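Local structure of 3-dehydroquinate dehydratase (Clostridium difficile, 3JS3) at residues P203-S208 with S225-G230; L186-A191 with V214-C219; K141-N146 with L172-V177. The protein catalyses the cis-dehydration of 3-dehydroquinate to 3-dehydroshikimate, the third step of the chorismate pathway, through an imine formed with an active-site lysine. One frame throughout, in Å; residues are numbered along the deposited sequence.

Interaction 1: P203-S208 with S225-G230; sequences PIITMS and SALTFG. With DHS (3-amino-4,5-dihydroxy-cyclohex-1-enecarboxylate), chain E.
The hydroxyl of Ser225 stands in for a backbone acceptor: Thr206 N donates to Ser225 OG over 3.0 Å, with an N-H...O angle of 174°. This happens where strand 227-229 comes up beside strand 205-208, the place at which the ring of parallel strands in the TIM barrel closes on itself. OG reaches Thr206 because it lies trans to the serine's own backbone N (chi1 -176°). One backbone bond precedes it, Ala226 N to Ile204 O at 2.9 Å.

Farther along, the two strands diverge. Their axes make an angle of 43° and come no closer than 6.8 Å, too far for direct main-chain pairing, and a water links the strands. The water donates to Thr206 O and, at 2.7 Å, to Leu227 O, so two buried carbonyls are satisfied across the seam. Thr206 turns its own hydroxyl elsewhere, to Thr192 on helix 182-199.

Side chains meet in order along the strands. Pro203 CB meets Ala226 CB. Ile205 lies at an angle across Leu227, Ile205 CG1 being 4.0 Å from Leu227 CB, while its CG2 branch looks toward the rim of the Phe229 ring. Met207 is bent at chi2 and chi3, which carries its methyl to the edge of that ring, near the ring plane, with Met207 CE 3.5 Å from Phe229 CD2. The edge is thus occupied by aliphatic groups and one face is given to the ligand, which is covalently joined to Lys174 and hydrogen-bonded by Glu50, Gln240 and others. Over that face the DHS atom C4 sits 3.8 Å above the Phe229 ring plane, displaced toward the rim.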
loop_
_atom_site.group_PDB
_atom_site.type_symbol
_atom_site.label_atom_id
_atom_site.label_comp_id
_atom_site.label_asym_id
_atom_site.label_seq_id
_atom_site.Cartn_x
_atom_site.Cartn_y
_atom_site.Cartn_z
ATOM N N PRO A 203 6.302 15.902 -12.983
ATOM C CA PRO A 203 5.571 14.780 -12.411
ATOM C C PRO A 203 5.364 13.653 -13.416
ATOM O O PRO A 203 5.331 13.903 -14.615
ATOM C CB PRO A 203 4.237 15.384 -11.990
ATOM C CG PRO A 203 4.348 16.853 -12.224
ATOM C CD PRO A 203 5.423 17.050 -13.215
ATOM N N ILE A 204 5.279 12.426 -12.907
ATOM C CA ILE A 204 5.074 11.244 -13.710
ATOM C C ILE A 204 3.915 10.476 -13.116
ATOM O O ILE A 204 3.585 10.636 -11.936
ATOM C CB ILE A 204 6.328 10.328 -13.749
ATOM C CG1 ILE A 204 6.698 9.858 -12.343
ATOM C CG2 ILE A 204 7.527 11.048 -14.416
ATOM C CD1 ILE A 204 7.874 8.887 -12.281
ATOM N N ILE A 205 3.301 9.630 -13.941
ATOM C CA ILE A 205 2.178 8.822 -13.512
ATOM C C ILE A 205 2.548 7.371 -13.794
ATOM O O ILE A 205 2.928 7.077 -14.894
ATOM C CB ILE A 205 0.913 9.156 -14.310
ATOM C CG1 ILE A 205 0.572 10.656 -14.222
ATOM C CG2 ILE A 205 -0.227 8.341 -13.776
ATOM C CD1 ILE A 205 -0.541 11.132 -15.211
ATOM N N THR A 206 2.489 6.483 -12.801
ATOM C CA THR A 206 2.808 5.087 -13.041
ATOM C C THR A 206 1.876 4.187 -12.261
ATOM O O THR A 206 1.397 4.542 -11.203
ATOM C CB THR A 206 4.219 4.715 -12.562
ATOM O OG1 THR A 206 4.240 4.684 -11.130
ATOM C CG2 THR A 206 5.290 5.672 -13.116
ATOM N N MET A 207 1.635 3.007 -12.795
ATOM C CA MET A 207 0.833 2.025 -12.122
ATOM C C MET A 207 1.176 0.603 -12.559
ATOM O O MET A 207 1.566 0.346 -13.723
ATOM C CB MET A 207 -0.656 2.249 -12.354
ATOM C CG MET A 207 -1.068 2.405 -13.819
ATOM S SD MET A 207 -0.918 4.097 -14.433
ATOM C CE MET A 207 -2.308 4.842 -13.621
ATOM N N SER A 208 1.007 -0.312 -11.610
ATOM C CA SER A 208 1.154 -1.740 -11.854
ATOM C C SER A 208 -0.304 -2.188 -11.821
ATOM O O SER A 208 -1.005 -1.988 -10.812
ATOM C CB SER A 208 1.978 -2.389 -10.757
ATOM O OG SER A 208 2.189 -3.773 -10.986
ATOM N N SER A 225 4.527 8.533 -8.003
ATOM C CA SER A 225 3.406 8.706 -8.955
ATOM C C SER A 225 2.513 9.867 -8.470
ATOM O O SER A 225 1.998 9.831 -7.370
ATOM C CB SER A 225 2.602 7.417 -9.124
ATOM O OG SER A 225 1.572 7.561 -10.115
ATOM N N ALA A 226 2.348 10.885 -9.312
ATOM C CA ALA A 226 1.611 12.133 -8.970
ATOM C C ALA A 226 0.078 12.066 -9.117
ATOM O O ALA A 226 -0.660 12.959 -8.652
ATOM C CB ALA A 226 2.154 13.267 -9.832
ATOM N N LEU A 227 -0.391 10.992 -9.733
ATOM C CA LEU A 227 -1.790 10.814 -10.021
ATOM C C LEU A 227 -2.183 9.342 -10.032
ATOM O O LEU A 227 -1.420 8.448 -10.491
ATOM C CB LEU A 227 -2.059 11.488 -11.345
ATOM C CG LEU A 227 -3.468 11.589 -11.921
ATOM C CD1 LEU A 227 -3.512 12.722 -12.948
ATOM C CD2 LEU A 227 -3.875 10.240 -12.552
ATOM N N THR A 228 -3.355 9.079 -9.478
ATOM C CA THR A 228 -3.849 7.745 -9.381
ATOM C C THR A 228 -5.304 7.746 -9.841
ATOM O O THR A 228 -6.023 8.719 -9.626
ATOM C CB THR A 228 -3.606 7.208 -7.972
ATOM O OG1 THR A 228 -4.065 5.848 -7.877
ATOM C CG2 THR A 228 -4.275 8.090 -6.904
ATOM N N PHE A 229 -5.702 6.696 -10.555
ATOM C CA PHE A 229 -7.079 6.557 -11.097
ATOM C C PHE A 229 -7.982 5.694 -10.204
ATOM O O PHE A 229 -7.605 4.620 -9.783
ATOM C CB PHE A 229 -7.042 5.969 -12.509
ATOM C CG PHE A 229 -6.455 6.896 -13.524
ATOM C CD1 PHE A 229 -7.270 7.739 -14.274
ATOM C CD2 PHE A 229 -5.101 6.969 -13.707
ATOM C CE1 PHE A 229 -6.723 8.621 -15.209
ATOM C CE2 PHE A 229 -4.552 7.845 -14.636
ATOM C CZ PHE A 229 -5.364 8.670 -15.388
ATOM N N GLY A 230 -9.165 6.202 -9.906
ATOM C CA GLY A 230 -10.135 5.502 -9.066
ATOM C C GLY A 230 -11.420 5.421 -9.845
ATOM O O GLY A 230 -11.754 6.345 -10.579
HETATM C C1 DHS E . -5.607 3.901 -16.135
HETATM C C3 DHS E . -4.821 5.613 -17.797
HETATM C C4 DHS E . -6.294 6.001 -18.030
HETATM C C5 DHS E . -7.249 4.845 -17.778
HETATM C C6 DHS E . -7.028 4.298 -16.376
HETATM C C7 DHS E . -5.373 2.924 -15.063
HETATM C C2 DHS E . -4.606 4.462 -16.826
HETATM O O2 DHS E . -6.409 6.442 -19.380
HETATM O O3 DHS E . -8.631 5.220 -17.812
HETATM O O4 DHS E . -4.398 2.125 -15.097
HETATM O O5 DHS E . -6.196 2.890 -14.121
HETATM O O HOH W 1 -1.227 5.743 -10.733
#

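Interaction 2: L186-A191 with V214-C219. With DHS (3-amino-4,5-dihydroxy-cyclohex-1-enecarboxylate), chain E.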
loop_
_atom_site.group_PDB
_atom_site.type_symbol
_atom_site.label_atom_id
_atom_site.label_comp_id
_atom_site.label_asym_id
_atom_site.label_seq_id
_atom_site.Cartn_x
_atom_site.Cartn_y
_atom_site.Cartn_z
ATOM N N LEU A 186 7.192 -4.611 -7.565
ATOM C CA LEU A 186 8.267 -3.861 -6.915
ATOM C C LEU A 186 9.190 -3.246 -7.980
ATOM O O LEU A 186 9.714 -2.138 -7.795
ATOM C CB LEU A 186 9.061 -4.765 -5.977
ATOM C CG LEU A 186 8.252 -5.477 -4.879
ATOM C CD1 LEU A 186 9.144 -6.447 -4.107
ATOM C CD2 LEU A 186 7.613 -4.472 -3.931
ATOM N N VAL A 187 9.395 -3.959 -9.080
ATOM C CA VAL A 187 10.188 -3.413 -10.171
ATOM C C VAL A 187 9.556 -2.066 -10.640
ATOM O O VAL A 187 10.277 -1.093 -10.813
ATOM C CB VAL A 187 10.316 -4.393 -11.348
ATOM C CG1 VAL A 187 11.069 -3.749 -12.505
ATOM C CG2 VAL A 187 11.044 -5.690 -10.910
ATOM N N LEU A 188 8.225 -2.029 -10.809
ATOM C CA LEU A 188 7.483 -0.808 -11.210
ATOM C C LEU A 188 7.697 0.311 -10.199
ATOM O O LEU A 188 7.967 1.440 -10.559
ATOM C CB LEU A 188 5.982 -1.110 -11.358
ATOM C CG LEU A 188 4.985 -0.008 -11.753
ATOM C CD1 LEU A 188 4.571 0.913 -10.587
ATOM C CD2 LEU A 188 5.471 0.817 -12.947
ATOM N N LEU A 189 7.549 -0.006 -8.929
ATOM C CA LEU A 189 7.784 0.969 -7.882
ATOM C C LEU A 189 9.241 1.436 -7.891
ATOM O O LEU A 189 9.517 2.613 -7.747
ATOM C CB LEU A 189 7.417 0.400 -6.521
ATOM C CG LEU A 189 5.940 0.132 -6.313
ATOM C CD1 LEU A 189 5.728 -0.424 -4.932
ATOM C CD2 LEU A 189 5.112 1.435 -6.510
ATOM N N GLU A 190 10.166 0.500 -8.064
ATOM C CA GLU A 190 11.569 0.828 -8.110
ATOM C C GLU A 190 11.887 1.809 -9.248
ATOM O O GLU A 190 12.633 2.775 -9.058
ATOM C CB GLU A 190 12.388 -0.452 -8.287
ATOM C CG GLU A 190 13.878 -0.210 -8.274
ATOM C CD GLU A 190 14.694 -1.493 -8.220
ATOM O OE1 GLU A 190 15.895 -1.404 -7.872
ATOM O OE2 GLU A 190 14.140 -2.586 -8.517
ATOM N N ALA A 191 11.352 1.537 -10.434
ATOM C CA ALA A 191 11.592 2.386 -11.582
ATOM C C ALA A 191 10.959 3.753 -11.361
ATOM O O ALA A 191 11.535 4.764 -11.738
ATOM C CB ALA A 191 11.049 1.736 -12.866
ATOM N N VAL A 214 -2.147 -3.402 -7.063
ATOM C CA VAL A 214 -2.945 -2.331 -6.475
ATOM C C VAL A 214 -2.168 -1.432 -5.528
ATOM O O VAL A 214 -2.492 -0.256 -5.382
ATOM C CB VAL A 214 -4.174 -2.885 -5.727
ATOM C CG1 VAL A 214 -4.887 -1.775 -4.923
ATOM C CG2 VAL A 214 -5.146 -3.506 -6.705
ATOM N N ILE A 215 -1.157 -1.968 -4.864
ATOM C CA ILE A 215 -0.371 -1.147 -3.974
ATOM C C ILE A 215 0.197 0.054 -4.721
ATOM O O ILE A 215 0.386 1.121 -4.123
ATOM C CB ILE A 215 0.838 -1.935 -3.375
ATOM C CG1 ILE A 215 1.626 -1.063 -2.375
ATOM C CG2 ILE A 215 1.780 -2.383 -4.469
ATOM C CD1 ILE A 215 2.947 -1.734 -1.870
ATOM N N SER A 216 0.498 -0.116 -6.019
ATOM C CA SER A 216 1.105 0.970 -6.807
ATOM C C SER A 216 0.171 2.156 -7.003
ATOM O O SER A 216 0.605 3.194 -7.460
ATOM C CB SER A 216 1.554 0.488 -8.184
ATOM O OG SER A 216 0.467 0.107 -9.028
ATOM N N ARG A 217 -1.106 1.960 -6.712
ATOM C CA ARG A 217 -2.123 2.970 -6.901
ATOM C C ARG A 217 -2.338 3.778 -5.625
ATOM O O ARG A 217 -2.911 4.869 -5.650
ATOM C CB ARG A 217 -3.451 2.312 -7.335
ATOM C CG ARG A 217 -3.379 1.562 -8.665
ATOM C CD ARG A 217 -4.744 1.064 -9.078
ATOM N NE ARG A 217 -4.790 0.391 -10.385
ATOM C CZ ARG A 217 -4.903 1.003 -11.571
ATOM N NH1 ARG A 217 -4.945 2.326 -11.665
ATOM N NH2 ARG A 217 -4.952 0.287 -12.686
ATOM N N LEU A 218 -1.825 3.248 -4.527
ATOM C CA LEU A 218 -1.976 3.847 -3.233
ATOM C C LEU A 218 -0.780 4.562 -2.678
ATOM O O LEU A 218 -0.923 5.472 -1.883
ATOM C CB LEU A 218 -2.276 2.726 -2.231
ATOM C CG LEU A 218 -3.400 1.773 -2.615
ATOM C CD1 LEU A 218 -3.515 0.678 -1.558
ATOM C CD2 LEU A 218 -4.702 2.550 -2.805
ATOM N N CYS A 219 0.410 4.136 -3.064
ATOM C CA CYS A 219 1.615 4.637 -2.420
ATOM C C CYS A 219 2.346 5.678 -3.221
ATOM O O CYS A 219 3.547 5.841 -3.070
ATOM C CB CYS A 219 2.553 3.447 -2.182
ATOM S SG CYS A 219 3.349 2.881 -3.706
HETATM C C1 DHS E . -5.607 3.901 -16.135
HETATM C C3 DHS E . -4.821 5.613 -17.797
HETATM C C4 DHS E . -6.294 6.001 -18.030
HETATM C C5 DHS E . -7.249 4.845 -17.778
HETATM C C6 DHS E . -7.028 4.298 -16.376
HETATM C C7 DHS E . -5.373 2.924 -15.063
HETATM C C2 DHS E . -4.606 4.462 -16.826
HETATM O O2 DHS E . -6.409 6.442 -19.380
HETATM O O3 DHS E . -8.631 5.220 -17.812
HETATM O O4 DHS E . -4.398 2.125 -15.097
HETATM O O5 DHS E . -6.196 2.890 -14.121
#
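Leu188 is the first residue of the 186-191 helix to touch the other segment, its CD1 methyl lying 3.9 Å from Ser216 CB. Leu189 follows and carries the largest share of the buried area. Its two methyls divide the work: Leu189 CD1 faces Ile215 CD1 at 4.3 Å, whereas Leu189 CD2 sits 3.6 Å from Cys219 SG and also lies close to Ser216 CB. With CG of Leu189 trans to its carbonyl carbon (chi1 -67°), the fork points at the weakly bonded helical turn around 215-218. The contact is therefore apolar, and Ser216 joins it through CB while its OG is hydrogen-bonded to Gly213 O and Ser208 N. Beyond this patch the second subunit takes over: Ile215 of the second subunit packs on Ile215 and Cys219 of this one.

Arg217, whose side chain sets off away from the 186-191 helix, reaches the ligand instead. Arg217 NH1 donates to DHS O5 at 2.8 Å and Arg217 NH2 to DHS O4 at 3.1 Å, with a weak further bond from NH2 to O5. Carboxylate carbon C7 lies at the guanidinium edge and in its plane, the geometry of a bidentate arginine-carboxylate pair, part of the 3-dehydroquinate site of this TIM barrel.

Interaction 3: K141-N146 with L172-V177; sequences KVIISN and LPKIAV. With DHS (3-amino-4,5-dihydroxy-cyclohex-1-enecarboxylate), chain E.
Asn146 and Lys174 hold the tight end of this parallel strand pair: Asn146 N donates to Lys174 O over 2.9 Å, and Asn146 O receives Ala176 N at the same length. Toward the start of the strands the ladder slackens, Ile144 N to Leu172 O being a weak bond of 3.4 Å, and at that end Lys141 is partly exposed. The axes nevertheless differ by only 19°, and Leu172 and Lys174 each bond to residues before and after their bridge partners, the signature of parallel pairing.

On the face of Ile143, Ser145, Leu172 and Lys174, packing is close around the catalytic lysine. Ile143 CG2 presses on Lys174 CB at 3.5 Å, and Ser145 CB lies 4.0 Å from Lys174 CD. The lysine chain is extended throughout (chi1 174°), which delivers NZ to the ligand: the 1.3 Å bond from Lys174 NZ to DHS C3 is consistent with the imine of the reaction.

The other face carries Asn146 and Ile175 side by side, with Asn146 OD1 3.7 Å from Ile175 CD1 and hydrogen-bonded to Arg161. That face is covered by helix 155-167, through Met165, Arg161 and Leu162, and by helix 125-137 on Val142 and Ile144, while strands 116-120 and 205-208 continue the sheet beyond the pair.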
loop_
_atom_site.group_PDB
_atom_site.type_symbol
_atom_site.label_atom_id
_atom_site.label_comp_id
_atom_site.label_asym_id
_atom_site.label_seq_id
_atom_site.Cartn_x
_atom_site.Cartn_y
_atom_site.Cartn_z
ATOM N N LYS A 141 -2.556 20.563 -21.125
ATOM C CA LYS A 141 -1.459 19.767 -20.631
ATOM C C LYS A 141 -1.553 18.414 -21.276
ATOM O O LYS A 141 -2.649 17.917 -21.504
ATOM C CB LYS A 141 -1.521 19.689 -19.104
ATOM C CG LYS A 141 -1.394 21.099 -18.446
ATOM C CD LYS A 141 -0.038 21.744 -18.797
ATOM C CE LYS A 141 0.001 23.264 -18.517
ATOM N NZ LYS A 141 -0.369 23.660 -17.134
ATOM N N VAL A 142 -0.407 17.803 -21.569
ATOM C CA VAL A 142 -0.415 16.534 -22.264
ATOM C C VAL A 142 0.171 15.350 -21.487
ATOM O O VAL A 142 1.263 15.415 -20.898
ATOM C CB VAL A 142 0.341 16.670 -23.593
ATOM C CG1 VAL A 142 0.309 15.356 -24.368
ATOM C CG2 VAL A 142 -0.273 17.814 -24.435
ATOM N N ILE A 143 -0.595 14.275 -21.470
ATOM C CA ILE A 143 -0.128 13.048 -20.917
ATOM C C ILE A 143 0.287 12.259 -22.135
ATOM O O ILE A 143 -0.444 12.247 -23.110
ATOM C CB ILE A 143 -1.241 12.263 -20.166
ATOM C CG1 ILE A 143 -1.664 13.023 -18.915
ATOM C CG2 ILE A 143 -0.757 10.841 -19.795
ATOM C CD1 ILE A 143 -2.797 12.377 -18.097
ATOM N N ILE A 144 1.507 11.724 -22.131
ATOM C CA ILE A 144 1.948 10.794 -23.175
ATOM C C ILE A 144 1.906 9.468 -22.411
ATOM O O ILE A 144 2.528 9.320 -21.339
ATOM C CB ILE A 144 3.339 11.078 -23.756
ATOM C CG1 ILE A 144 3.367 12.452 -24.416
ATOM C CG2 ILE A 144 3.667 10.052 -24.794
ATOM C CD1 ILE A 144 4.695 12.822 -25.035
ATOM N N SER A 145 1.178 8.505 -22.952
ATOM C CA SER A 145 0.941 7.281 -22.242
ATOM C C SER A 145 1.394 6.001 -22.923
ATOM O O SER A 145 1.393 5.871 -24.155
ATOM C CB SER A 145 -0.560 7.175 -21.968
ATOM O OG SER A 145 -1.254 6.969 -23.186
ATOM N N ASN A 146 1.722 5.026 -22.093
ATOM C CA ASN A 146 2.154 3.735 -22.594
ATOM C C ASN A 146 1.666 2.656 -21.659
ATOM O O ASN A 146 1.834 2.759 -20.445
ATOM C CB ASN A 146 3.659 3.690 -22.733
ATOM C CG ASN A 146 4.157 2.350 -23.235
ATOM O OD1 ASN A 146 4.875 1.652 -22.522
ATOM N ND2 ASN A 146 3.757 1.972 -24.455
ATOM N N LEU A 172 3.247 15.239 -18.515
ATOM C CA LEU A 172 3.125 14.122 -17.573
ATOM C C LEU A 172 3.318 12.747 -18.238
ATOM O O LEU A 172 2.384 12.207 -18.859
ATOM C CB LEU A 172 1.737 14.141 -16.929
ATOM C CG LEU A 172 1.353 15.292 -15.992
ATOM C CD1 LEU A 172 -0.143 15.328 -15.818
ATOM C CD2 LEU A 172 2.062 15.192 -14.645
ATOM N N PRO A 173 4.535 12.179 -18.146
ATOM C CA PRO A 173 4.689 10.845 -18.700
ATOM C C PRO A 173 3.826 9.866 -17.893
ATOM O O PRO A 173 3.713 9.991 -16.678
ATOM C CB PRO A 173 6.168 10.525 -18.488
ATOM C CG PRO A 173 6.830 11.796 -18.156
ATOM C CD PRO A 173 5.801 12.758 -17.678
ATOM N N LYS A 174 3.229 8.897 -18.568
ATOM C CA LYS A 174 2.401 7.917 -17.902
ATOM C C LYS A 174 2.704 6.522 -18.424
ATOM O O LYS A 174 2.699 6.308 -19.640
ATOM C CB LYS A 174 0.939 8.189 -18.197
ATOM C CG LYS A 174 0.030 7.123 -17.653
ATOM C CD LYS A 174 -1.412 7.344 -18.038
ATOM C CE LYS A 174 -2.254 6.188 -17.583
ATOM N NZ LYS A 174 -3.657 6.189 -18.086
ATOM N N ILE A 175 2.943 5.579 -17.515
ATOM C CA ILE A 175 3.154 4.210 -17.928
ATOM C C ILE A 175 2.384 3.252 -17.007
ATOM O O ILE A 175 2.425 3.377 -15.778
ATOM C CB ILE A 175 4.670 3.834 -17.987
ATOM C CG1 ILE A 175 4.867 2.618 -18.886
ATOM C CG2 ILE A 175 5.243 3.569 -16.598
ATOM C CD1 ILE A 175 6.351 2.220 -19.128
ATOM N N ALA A 176 1.641 2.335 -17.619
ATOM C CA ALA A 176 0.934 1.284 -16.898
ATOM C C ALA A 176 1.521 -0.060 -17.368
ATOM O O ALA A 176 1.635 -0.297 -18.556
ATOM C CB ALA A 176 -0.540 1.324 -17.182
ATOM N N VAL A 177 1.872 -0.930 -16.438
ATOM C CA VAL A 177 2.439 -2.244 -16.773
ATOM C C VAL A 177 1.685 -3.357 -16.051
ATOM O O VAL A 177 0.972 -3.094 -15.086
ATOM C CB VAL A 177 3.934 -2.308 -16.424
ATOM C CG1 VAL A 177 4.725 -1.323 -17.284
ATOM C CG2 VAL A 177 4.141 -2.025 -14.963
HETATM C C1 DHS E . -5.607 3.901 -16.135
HETATM C C3 DHS E . -4.821 5.613 -17.797
HETATM C C4 DHS E . -6.294 6.001 -18.030
HETATM C C5 DHS E . -7.249 4.845 -17.778
HETATM C C6 DHS E . -7.028 4.298 -16.376
HETATM C C7 DHS E . -5.373 2.924 -15.063
HETATM C C2 DHS E . -4.606 4.462 -16.826
HETATM O O2 DHS E . -6.409 6.442 -19.380
HETATM O O3 DHS E . -8.631 5.220 -17.812
HETATM O O4 DHS E . -4.398 2.125 -15.097
HETATM O O5 DHS E . -6.196 2.890 -14.121
#

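In the fold
Interaction 3 closes first along the chain: strand 141-148, helix 155-167 and strand 172-177 form a beta-alpha-beta unit that is complete before the others open. Helix 182-199 then opens interaction 2, and strand 205-208 opens interaction 1 before residues 214-219 close interaction 2; residues 225-230 close interaction 1 last. The two loops therefore cross, and none of the three nests inside another. Strand 205-208 joins the sheet of interaction 3 through Ile205 N to Pro173 O, while Thr228 OG1 to Arg217 O connects interactions 1 and 2. Together they tie consecutive barrel strands, an outer helix and the closing strand around one ligand, which all three touch.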